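Local atomic coordinates of amidohydrolase (Xanthomonas campestris pv. campestris, PDB entry 4DZH), a protein that probably deaminates adenosine-type substrates such as 5'-methylthioadenosine, as a zinc-binding amidohydrolase of the ATZ/TRZ family. Residues V206-E212 and R250-L256; D219-V225 and D259-A263. One frame throughout, in Å; residues are numbered along the deposited sequence. Where two conformers were deposited one is given.

Interaction 1 (V206-E212 and R250-L256)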
ATOM      1  N   VAL A 206      13.602   4.423 -29.884  1.00 21.85           N
ATOM      2  CA  VAL A 206      15.037   4.480 -30.066  1.00 24.47           C
ATOM      3  C   VAL A 206      15.372   3.611 -31.279  1.00 27.71           C
ATOM      4  O   VAL A 206      15.134   2.400 -31.271  1.00 28.61           O
ATOM      5  CB  VAL A 206      15.817   3.976 -28.832  1.00 25.50           C
ATOM      6  CG1 VAL A 206      17.322   3.942 -29.105  1.00 25.60           C
ATOM      7  CG2 VAL A 206      15.522   4.846 -27.601  1.00 24.08           C
ATOM      8  N   ASN A 207      15.940   4.227 -32.315  1.00 26.98           N
ATOM      9  CA  ASN A 207      16.217   3.466 -33.529  1.00 30.12           C
ATOM     10  C   ASN A 207      17.473   2.576 -33.423  1.00 29.81           C
ATOM     11  O   ASN A 207      18.229   2.676 -32.462  1.00 30.69           O
ATOM     12  CB  ASN A 207      16.203   4.377 -34.762  1.00 29.82           C
ATOM     13  CG  ASN A 207      17.356   5.403 -34.783  1.00 36.83           C
ATOM     14  OD1 ASN A 207      18.394   5.226 -34.139  1.00 36.15           O
ATOM     15  ND2 ASN A 207      17.173   6.475 -35.557  1.00 40.89           N
ATOM     16  N   ASP A 208      17.677   1.676 -34.384  1.00 29.47           N
ATOM     17  CA  ASP A 208      18.813   0.757 -34.327  1.00 28.27           C
ATOM     18  C   ASP A 208      20.186   1.456 -34.221  1.00 30.45           C
ATOM     19  O   ASP A 208      21.086   0.987 -33.513  1.00 30.99           O
ATOM     20  CB  ASP A 208      18.823  -0.113 -35.584  1.00 29.05           C
ATOM     21  CG  ASP A 208      17.828  -1.247 -35.504  1.00 32.95           C
ATOM     22  OD1 ASP A 208      17.058  -1.291 -34.502  1.00 30.99           O
ATOM     23  OD2 ASP A 208      17.809  -2.111 -36.422  1.00 37.57           O
ATOM     24  N   ALA A 209      20.369   2.553 -34.969  1.00 27.87           N
ATOM     25  CA  ALA A 209      21.620   3.302 -34.955  1.00 30.96           C
ATOM     26  C   ALA A 209      21.903   3.934 -33.590  1.00 29.88           C
ATOM     27  O   ALA A 209      23.034   3.901 -33.123  1.00 30.24           O
ATOM     28  CB  ALA A 209      21.597   4.356 -36.047  1.00 29.77           C
ATOM     29  N   ASN A 210      20.871   4.498 -32.965  1.00 31.01           N
ATOM     30  CA  ASN A 210      21.005   5.042 -31.620  1.00 27.42           C
ATOM     31  C   ASN A 210      21.305   3.949 -30.589  1.00 27.89           C
ATOM     32  O   ASN A 210      22.089   4.166 -29.658  1.00 26.24           O
ATOM     33  CB  ASN A 210      19.763   5.846 -31.234  1.00 27.99           C
ATOM     34  CG  ASN A 210      19.780   7.237 -31.851  1.00 31.59           C
ATOM     35  OD1 ASN A 210      20.846   7.744 -32.211  1.00 34.47           O
ATOM     36  ND2 ASN A 210      18.614   7.858 -31.964  1.00 30.97           N
ATOM     37  N   PHE A 211      20.711   2.766 -30.775  1.00 28.38           N
ATOM     38  CA  PHE A 211      20.961   1.649 -29.856  1.00 24.53           C
ATOM     39  C   PHE A 211      22.398   1.177 -30.036  1.00 26.61           C
ATOM     40  O   PHE A 211      23.097   0.834 -29.071  1.00 26.43           O
ATOM     41  CB  PHE A 211      19.972   0.481 -30.088  1.00 23.69           C
ATOM     42  CG  PHE A 211      18.791   0.510 -29.166  1.00 26.66           C
ATOM     43  CD1 PHE A 211      18.941   0.688 -27.782  1.00 25.44           C
ATOM     44  CD2 PHE A 211      17.522   0.376 -29.680  1.00 28.24           C
ATOM     45  CE1 PHE A 211      17.828   0.711 -26.954  1.00 22.56           C
ATOM     46  CE2 PHE A 211      16.422   0.396 -28.870  1.00 26.48           C
ATOM     47  CZ  PHE A 211      16.572   0.557 -27.489  1.00 25.26           C
ATOM     48  N   GLU A 212      22.869   1.169 -31.282  1.00 25.10           N
ATOM     49  CA  GLU A 212      24.235   0.776 -31.536  1.00 30.68           C
ATOM     50  C   GLU A 212      25.203   1.749 -30.852  1.00 29.28           C
ATOM     51  O   GLU A 212      26.231   1.345 -30.296  1.00 30.95           O
ATOM     52  CB  GLU A 212      24.496   0.758 -33.041  1.00 33.66           C
ATOM     53  CG  GLU A 212      25.980   0.789 -33.439  1.00 38.58           C
ATOM     54  CD  GLU A 212      26.827  -0.316 -32.793  1.00 37.72           C
ATOM     55  OE1 GLU A 212      26.285  -1.281 -32.216  1.00 40.13           O
ATOM     56  OE2 GLU A 212      28.060  -0.199 -32.854  1.00 39.29           O
ATOM     57  N   ARG A 250      15.291  -8.369 -30.735  1.00 31.59           N
ATOM     58  CA  ARG A 250      15.962  -7.252 -31.400  1.00 31.43           C
ATOM     59  C   ARG A 250      17.100  -6.638 -30.573  1.00 33.03           C
ATOM     60  O   ARG A 250      18.174  -6.364 -31.096  1.00 32.91           O
ATOM     61  CB  ARG A 250      14.966  -6.170 -31.801  1.00 29.36           C
ATOM     62  CG  ARG A 250      15.597  -4.823 -32.147  1.00 29.95           C
ATOM     63  CD  ARG A 250      14.526  -3.805 -32.568  1.00 29.80           C
ATOM     64  NE  ARG A 250      15.128  -2.518 -32.868  1.00 28.42           N
ATOM     65  CZ  ARG A 250      14.827  -1.394 -32.231  1.00 29.65           C
ATOM     66  NH1 ARG A 250      13.909  -1.426 -31.276  1.00 26.44           N
ATOM     67  NH2 ARG A 250      15.450  -0.244 -32.540  1.00 27.11           N
ATOM     68  N   LEU A 251      16.870  -6.396 -29.283  1.00 30.20           N
ATOM     69  CA  LEU A 251      17.931  -5.867 -28.433  1.00 28.62           C
ATOM     70  C   LEU A 251      19.096  -6.848 -28.318  1.00 26.31           C
ATOM     71  O   LEU A 251      20.254  -6.439 -28.239  1.00 28.57           O
ATOM     72  CB  LEU A 251      17.384  -5.585 -27.036  1.00 23.44           C
ATOM     73  CG  LEU A 251      16.324  -4.470 -26.893  1.00 26.46           C
ATOM     74  CD1 LEU A 251      15.632  -4.539 -25.545  1.00 22.85           C
ATOM     75  CD2 LEU A 251      16.917  -3.085 -27.091  1.00 25.52           C
ATOM     76  N   ASP A 252      18.779  -8.142 -28.321  1.00 29.90           N
ATOM     77  CA  ASP A 252      19.806  -9.188 -28.281  1.00 31.01           C
ATOM     78  C   ASP A 252      20.694  -9.107 -29.537  1.00 33.28           C
ATOM     79  O   ASP A 252      21.913  -9.134 -29.440  1.00 32.84           O
ATOM     80  CB  ASP A 252      19.156 -10.570 -28.132  1.00 35.00           C
ATOM     81  CG  ASP A 252      20.181 -11.704 -28.001  1.00 39.37           C
ATOM     82  OD1 ASP A 252      21.375 -11.399 -27.849  1.00 44.32           O
ATOM     83  OD2 ASP A 252      19.789 -12.898 -28.024  1.00 42.55           O
ATOM     84  N   ARG A 253      20.074  -8.977 -30.706  1.00 31.99           N
ATOM     85  CA  ARG A 253      20.834  -8.857 -31.939  1.00 36.76           C
ATOM     86  C   ARG A 253      21.608  -7.526 -31.988  1.00 37.51           C
ATOM     87  O   ARG A 253      22.683  -7.457 -32.572  1.00 38.74           O
ATOM     88  CB  ARG A 253      19.926  -9.047 -33.163  1.00 41.82           C
ATOM     89  CG  ARG A 253      19.179  -7.792 -33.618  1.00 46.33           C
ATOM     90  CD  ARG A 253      18.692  -7.845 -35.079  1.00 49.13           C
ATOM     91  NE  ARG A 253      17.486  -7.028 -35.228  1.00 49.01           N
ATOM     92  CZ  ARG A 253      17.482  -5.718 -35.480  1.00 47.99           C
ATOM     93  NH1 ARG A 253      18.623  -5.054 -35.646  1.00 48.63           N
ATOM     94  NH2 ARG A 253      16.320  -5.071 -35.574  1.00 46.61           N
ATOM     95  N   LEU A 254      21.084  -6.478 -31.344  1.00 33.98           N
ATOM     96  CA  LEU A 254      21.785  -5.198 -31.272  1.00 32.95           C
ATOM     97  C   LEU A 254      22.941  -5.211 -30.258  1.00 34.12           C
ATOM     98  O   LEU A 254      23.731  -4.268 -30.200  1.00 36.18           O
ATOM     99  CB  LEU A 254      20.814  -4.040 -30.948  1.00 32.70           C
ATOM    100  CG  LEU A 254      19.803  -3.725 -32.063  1.00 32.87           C
ATOM    101  CD1 LEU A 254      18.705  -2.805 -31.576  1.00 30.92           C
ATOM    102  CD2 LEU A 254      20.550  -3.122 -33.282  1.00 39.09           C
ATOM    103  N   GLY A 255      23.035  -6.283 -29.473  1.00 33.86           N
ATOM    104  CA  GLY A 255      24.084  -6.427 -28.478  1.00 33.44           C
ATOM    105  C   GLY A 255      23.815  -5.731 -27.153  1.00 32.93           C
ATOM    106  O   GLY A 255      24.745  -5.362 -26.437  1.00 34.52           O
ATOM    107  N   LEU A 256      22.542  -5.547 -26.820  0.56 33.90           N
ATOM    108  CA  LEU A 256      22.201  -4.830 -25.587  0.56 31.53           C
ATOM    109  C   LEU A 256      21.751  -5.682 -24.415  0.56 32.36           C
ATOM    110  O   LEU A 256      21.499  -5.149 -23.328  0.56 29.39           O
ATOM    111  CB  LEU A 256      21.183  -3.730 -25.863  0.56 32.37           C
ATOM    112  CG  LEU A 256      21.963  -2.497 -26.318  0.56 35.10           C
ATOM    113  CD1 LEU A 256      21.876  -2.302 -27.821  0.56 37.42           C
ATOM    114  CD2 LEU A 256      21.538  -1.252 -25.549  0.56 35.71           C
TER
HETATM  115  O   HOH W   1      24.389  -2.774 -32.289  1.00 35.31           O

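Interaction 2 (D219-V225 and D259-A263). With ZN (zinc ion), chain H.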
ATOM      1  N   ASP A 219      30.081   0.555 -23.264  1.00 30.81           N
ATOM      2  CA  ASP A 219      31.322  -0.200 -23.069  1.00 37.89           C
ATOM      3  C   ASP A 219      32.527   0.737 -22.938  1.00 35.10           C
ATOM      4  O   ASP A 219      33.301   0.619 -21.993  1.00 34.66           O
ATOM      5  CB  ASP A 219      31.536  -1.199 -24.215  1.00 48.99           C
ATOM      6  CG  ASP A 219      32.939  -1.822 -24.212  1.00 57.58           C
ATOM      7  OD1 ASP A 219      33.222  -2.661 -23.323  1.00 60.24           O
ATOM      8  OD2 ASP A 219      33.754  -1.478 -25.109  1.00 60.66           O
ATOM      9  N   GLN A 220      32.660   1.695 -23.852  1.00 32.66           N
ATOM     10  CA  GLN A 220      33.768   2.660 -23.813  1.00 36.05           C
ATOM     11  C   GLN A 220      33.872   3.471 -22.515  1.00 37.15           C
ATOM     12  O   GLN A 220      34.971   3.710 -21.999  1.00 36.52           O
ATOM     13  CB  GLN A 220      33.646   3.622 -24.995  1.00 40.07           C
ATOM     14  CG  GLN A 220      34.684   4.732 -25.046  1.00 44.81           C
ATOM     15  CD  GLN A 220      34.441   5.704 -26.195  1.00 44.93           C
ATOM     16  OE1 GLN A 220      34.155   5.296 -27.328  1.00 44.28           O
ATOM     17  NE2 GLN A 220      34.543   6.996 -25.905  1.00 47.26           N
ATOM     18  N   LEU A 221      32.735   3.943 -22.009  1.00 31.78           N
ATOM     19  CA  LEU A 221      32.756   4.844 -20.853  1.00 32.91           C
ATOM     20  C   LEU A 221      32.431   4.109 -19.566  1.00 31.22           C
ATOM     21  O   LEU A 221      32.417   4.716 -18.479  1.00 31.51           O
ATOM     22  CB  LEU A 221      31.761   5.988 -21.037  1.00 29.21           C
ATOM     23  CG  LEU A 221      31.897   6.777 -22.330  1.00 33.50           C
ATOM     24  CD1 LEU A 221      30.693   7.682 -22.507  1.00 31.43           C
ATOM     25  CD2 LEU A 221      33.213   7.592 -22.353  1.00 34.76           C
ATOM     26  N   ASP A 222      32.157   2.811 -19.682  1.00 32.11           N
ATOM     27  CA  ASP A 222      31.840   1.971 -18.525  1.00 31.74           C
ATOM     28  C   ASP A 222      30.592   2.474 -17.761  1.00 30.70           C
ATOM     29  O   ASP A 222      30.670   2.918 -16.591  1.00 32.24           O
ATOM     30  CB  ASP A 222      33.050   1.845 -17.594  1.00 39.61           C
ATOM     31  CG  ASP A 222      32.842   0.800 -16.507  1.00 45.66           C
ATOM     32  OD1 ASP A 222      32.093  -0.173 -16.757  1.00 45.19           O
ATOM     33  OD2 ASP A 222      33.434   0.956 -15.409  1.00 48.59           O
ATOM     34  N   MET A 223      29.457   2.411 -18.466  1.00 26.55           N
ATOM     35  CA  MET A 223      28.163   2.853 -17.936  1.00 23.64           C
ATOM     36  C   MET A 223      27.079   1.756 -18.084  1.00 28.43           C
ATOM     37  O   MET A 223      27.052   0.998 -19.047  1.00 28.79           O
ATOM     38  CB  MET A 223      27.710   4.157 -18.629  1.00 24.79           C
ATOM     39  CG  MET A 223      28.527   5.409 -18.316  1.00 26.41           C
ATOM     40  SD  MET A 223      28.309   6.615 -19.639  1.00 31.40           S
ATOM     41  CE  MET A 223      26.658   7.191 -19.197  1.00 37.05           C
ATOM     42  N   PRO A 224      26.151   1.663 -17.121  1.00 25.40           N
ATOM     43  CA  PRO A 224      24.993   0.784 -17.313  1.00 23.32           C
ATOM     44  C   PRO A 224      24.025   1.335 -18.370  1.00 21.17           C
ATOM     45  O   PRO A 224      24.176   2.503 -18.764  1.00 22.31           O
ATOM     46  CB  PRO A 224      24.323   0.801 -15.928  1.00 22.92           C
ATOM     47  CG  PRO A 224      25.404   1.207 -14.992  1.00 24.53           C
ATOM     48  CD  PRO A 224      26.230   2.183 -15.748  1.00 23.16           C
ATOM     49  N   VAL A 225      23.090   0.502 -18.834  1.00 23.29           N
ATOM     50  CA  VAL A 225      22.063   0.892 -19.800  1.00 24.39           C
ATOM     51  C   VAL A 225      20.687   0.696 -19.153  1.00 21.24           C
ATOM     52  O   VAL A 225      20.310  -0.408 -18.855  1.00 23.24           O
ATOM     53  CB  VAL A 225      22.196   0.039 -21.096  1.00 22.72           C
ATOM     54  CG1 VAL A 225      21.108   0.390 -22.081  1.00 23.71           C
ATOM     55  CG2 VAL A 225      23.588   0.236 -21.708  1.00 23.11           C
ATOM     56  N   ASP A 259      25.494  -7.871 -19.069  1.00 37.97           N
ATOM     57  CA  ASP A 259      25.595  -7.470 -17.657  1.00 37.63           C
ATOM     58  C   ASP A 259      25.621  -5.956 -17.414  1.00 36.45           C
ATOM     59  O   ASP A 259      25.943  -5.514 -16.302  1.00 39.04           O
ATOM     60  CB  ASP A 259      26.765  -8.139 -16.928  1.00 38.45           C
ATOM     61  CG  ASP A 259      28.118  -7.819 -17.547  1.00 45.79           C
ATOM     62  OD1 ASP A 259      28.209  -6.928 -18.425  1.00 47.19           O
ATOM     63  OD2 ASP A 259      29.108  -8.454 -17.121  1.00 48.82           O
ATOM     64  N   ARG A 260      25.282  -5.177 -18.440  1.00 32.75           N
ATOM     65  CA  ARG A 260      25.079  -3.733 -18.275  1.00 27.61           C
ATOM     66  C   ARG A 260      23.599  -3.338 -18.285  1.00 27.86           C
ATOM     67  O   ARG A 260      23.272  -2.193 -17.977  1.00 25.24           O
ATOM     68  CB  ARG A 260      25.751  -2.947 -19.381  1.00 30.06           C
ATOM     69  CG  ARG A 260      27.261  -3.040 -19.407  1.00 28.67           C
ATOM     70  CD  ARG A 260      27.857  -2.085 -20.455  1.00 29.64           C
ATOM     71  NE  ARG A 260      29.313  -2.161 -20.469  1.00 32.83           N
ATOM     72  CZ  ARG A 260      30.097  -1.621 -19.536  1.00 34.71           C
ATOM     73  NH1 ARG A 260      29.562  -0.971 -18.505  1.00 33.96           N
ATOM     74  NH2 ARG A 260      31.425  -1.731 -19.631  1.00 36.28           N
ATOM     75  N   LEU A 261      22.720  -4.249 -18.672  1.00 25.27           N
ATOM     76  CA  LEU A 261      21.316  -3.905 -18.922  1.00 26.64           C
ATOM     77  C   LEU A 261      20.472  -3.913 -17.667  1.00 25.01           C
ATOM     78  O   LEU A 261      20.382  -4.924 -16.979  1.00 25.42           O
ATOM     79  CB  LEU A 261      20.671  -4.853 -19.937  1.00 28.72           C
ATOM     80  CG  LEU A 261      19.225  -4.556 -20.380  1.00 28.71           C
ATOM     81  CD1 LEU A 261      19.076  -3.137 -20.995  1.00 22.49           C
ATOM     82  CD2 LEU A 261      18.667  -5.627 -21.350  1.00 29.29           C
ATOM     83  N   ILE A 262      19.818  -2.789 -17.410  1.00 19.72           N
ATOM     84  CA  ILE A 262      18.786  -2.708 -16.386  1.00 23.42           C
ATOM     85  C   ILE A 262      17.447  -2.650 -17.111  1.00 19.90           C
ATOM     86  O   ILE A 262      17.103  -1.611 -17.699  1.00 20.40           O
ATOM     87  CB  ILE A 262      18.967  -1.426 -15.533  1.00 20.27           C
ATOM     88  CG1 ILE A 262      20.410  -1.281 -15.034  1.00 21.36           C
ATOM     89  CG2 ILE A 262      17.941  -1.421 -14.394  1.00 16.76           C
ATOM     90  CD1 ILE A 262      20.729   0.113 -14.418  1.00 23.08           C
ATOM     91  N   ALA A 263      16.696  -3.755 -17.107  1.00 18.09           N
ATOM     92  CA  ALA A 263      15.480  -3.858 -17.895  1.00 19.29           C
ATOM     93  C   ALA A 263      14.277  -3.572 -17.020  1.00 20.15           C
ATOM     94  O   ALA A 263      13.960  -4.337 -16.107  1.00 20.68           O
ATOM     95  CB  ALA A 263      15.361  -5.275 -18.483  1.00 24.19           C
TER
HETATM   96 ZN    ZN H 507      33.504   6.070 -17.160  0.80 38.99          ZN
HETATM   97  O   HOH W   2      32.118   5.216 -15.745  0.80 36.12           O
HETATM   98  O   HOH W   3      34.257   6.677 -15.286  0.80 39.58           O
HETATM   99  O   HOH W   4      35.376   5.920 -18.342  0.80 28.39           O

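Interaction 1 (V206-E212 and R250-L256)
Arg250 starts out with CG anti to its own backbone N (chi1 164°) and runs fully extended to NE, which delivers its guanidinium to the first turn of helix 208-221; Asp208 turns CG anti to its carbonyl carbon to meet it. NE and NH2 both close on one oxygen, OD1 of Asp208, a side-on grip at 2.8 Å from NE and 2.7 Å from NH2, with the oxygen in the guanidinium plane. NH2 also donates to Val206 O (2.9 Å, 167°), fixing the rotation of the group. The other oxygen, Asp208 OD2, is met from above the carboxylate plane by Arg253 NH1 at 3.2 Å; Arg253 gives its NE to Gln245. Beside this network Leu251 CD2 lies over one face of the Phe211 ring, a CH-pi contact 3.9 Å from the centroid, while Val206 CG1 covers the opposite face and Arg250 NH2 sits at the edge. Leu254 CD1 reaches Phe211 CB at 3.8 Å. With two arginines on one carboxylate, Asp208 is presumably held ionised, and the largely buried Arg250 has its charge balanced where the helices meet.

Interaction 2 (D219-V225 and D259-A263)
Arg260 lays its side chain along the turn that follows helix 208-221, and its guanidinium ends against Asp222. The salt bridge runs from NH1 to Asp222 OD1 at 3.2 Å, on the anti side of the carboxylate, with a weak second bond from NH2 to the same oxygen. Carboxylate and guanidinium planes stand 77° apart, and both nitrogens reach that one oxygen. NH1 also makes a weak bond to Met223 O, while NH2 passes 3.8 Å from Asp219 CA. Asp219 OD1 is 4.2 Å from Arg260 NH2, near enough for attraction but beyond a salt bridge.

Next to this the backbones pair. Val225 N donates to Arg260 O (2.8 Å) and Ile262 N to Val225 O (2.8 Å), so Val225 is bonded on both sides of Leu261, as parallel strands require. This is the start of strand 225-229 beside strand 261-265 in the TIM barrel of the amidohydrolases, and the helix-to-strand turn leads straight into it. Pro224 CB leans on Ile262 CD1 at 4.0 Å, and Val225 with Leu261 turns to the side where Val214 and Ala218 of helix 208-221 also pack against Val225.

Farther out, Asp222, at positive phi, is the C-prime residue of a Schellman motif that ends the helix, and its chi1 of -170° sets CG anti to the backbone N, with OD1 brought round to Arg260. One residue earlier, Leu221 O binds a zinc ion at 2.2 Å, completed by three waters and His185; one of those waters also donates to Asp222 O.

How the interactions relate
Both interactions use helix 208-221, interaction 1 at its first turn and interaction 2 at its last turn and the strand that follows. Their partners are also consecutive: helix 247-254 leads into strand 261-265. Interaction 1 is a meeting of two helices on the barrel's outer layer, held by side chains, with the Phe211 ring packed among aliphatic side chains beside an ionic network. Interaction 2 reaches into the barrel wall, where backbone bonds do the joining and its one salt bridge lies at the more exposed helix end. The two contacts meet through packing of Leu256: Leu256 CD2 makes an apolar contact with Val225 CG1 at 3.9 Å, and Leu256 O is 3.5 Å from Leu261 CD2.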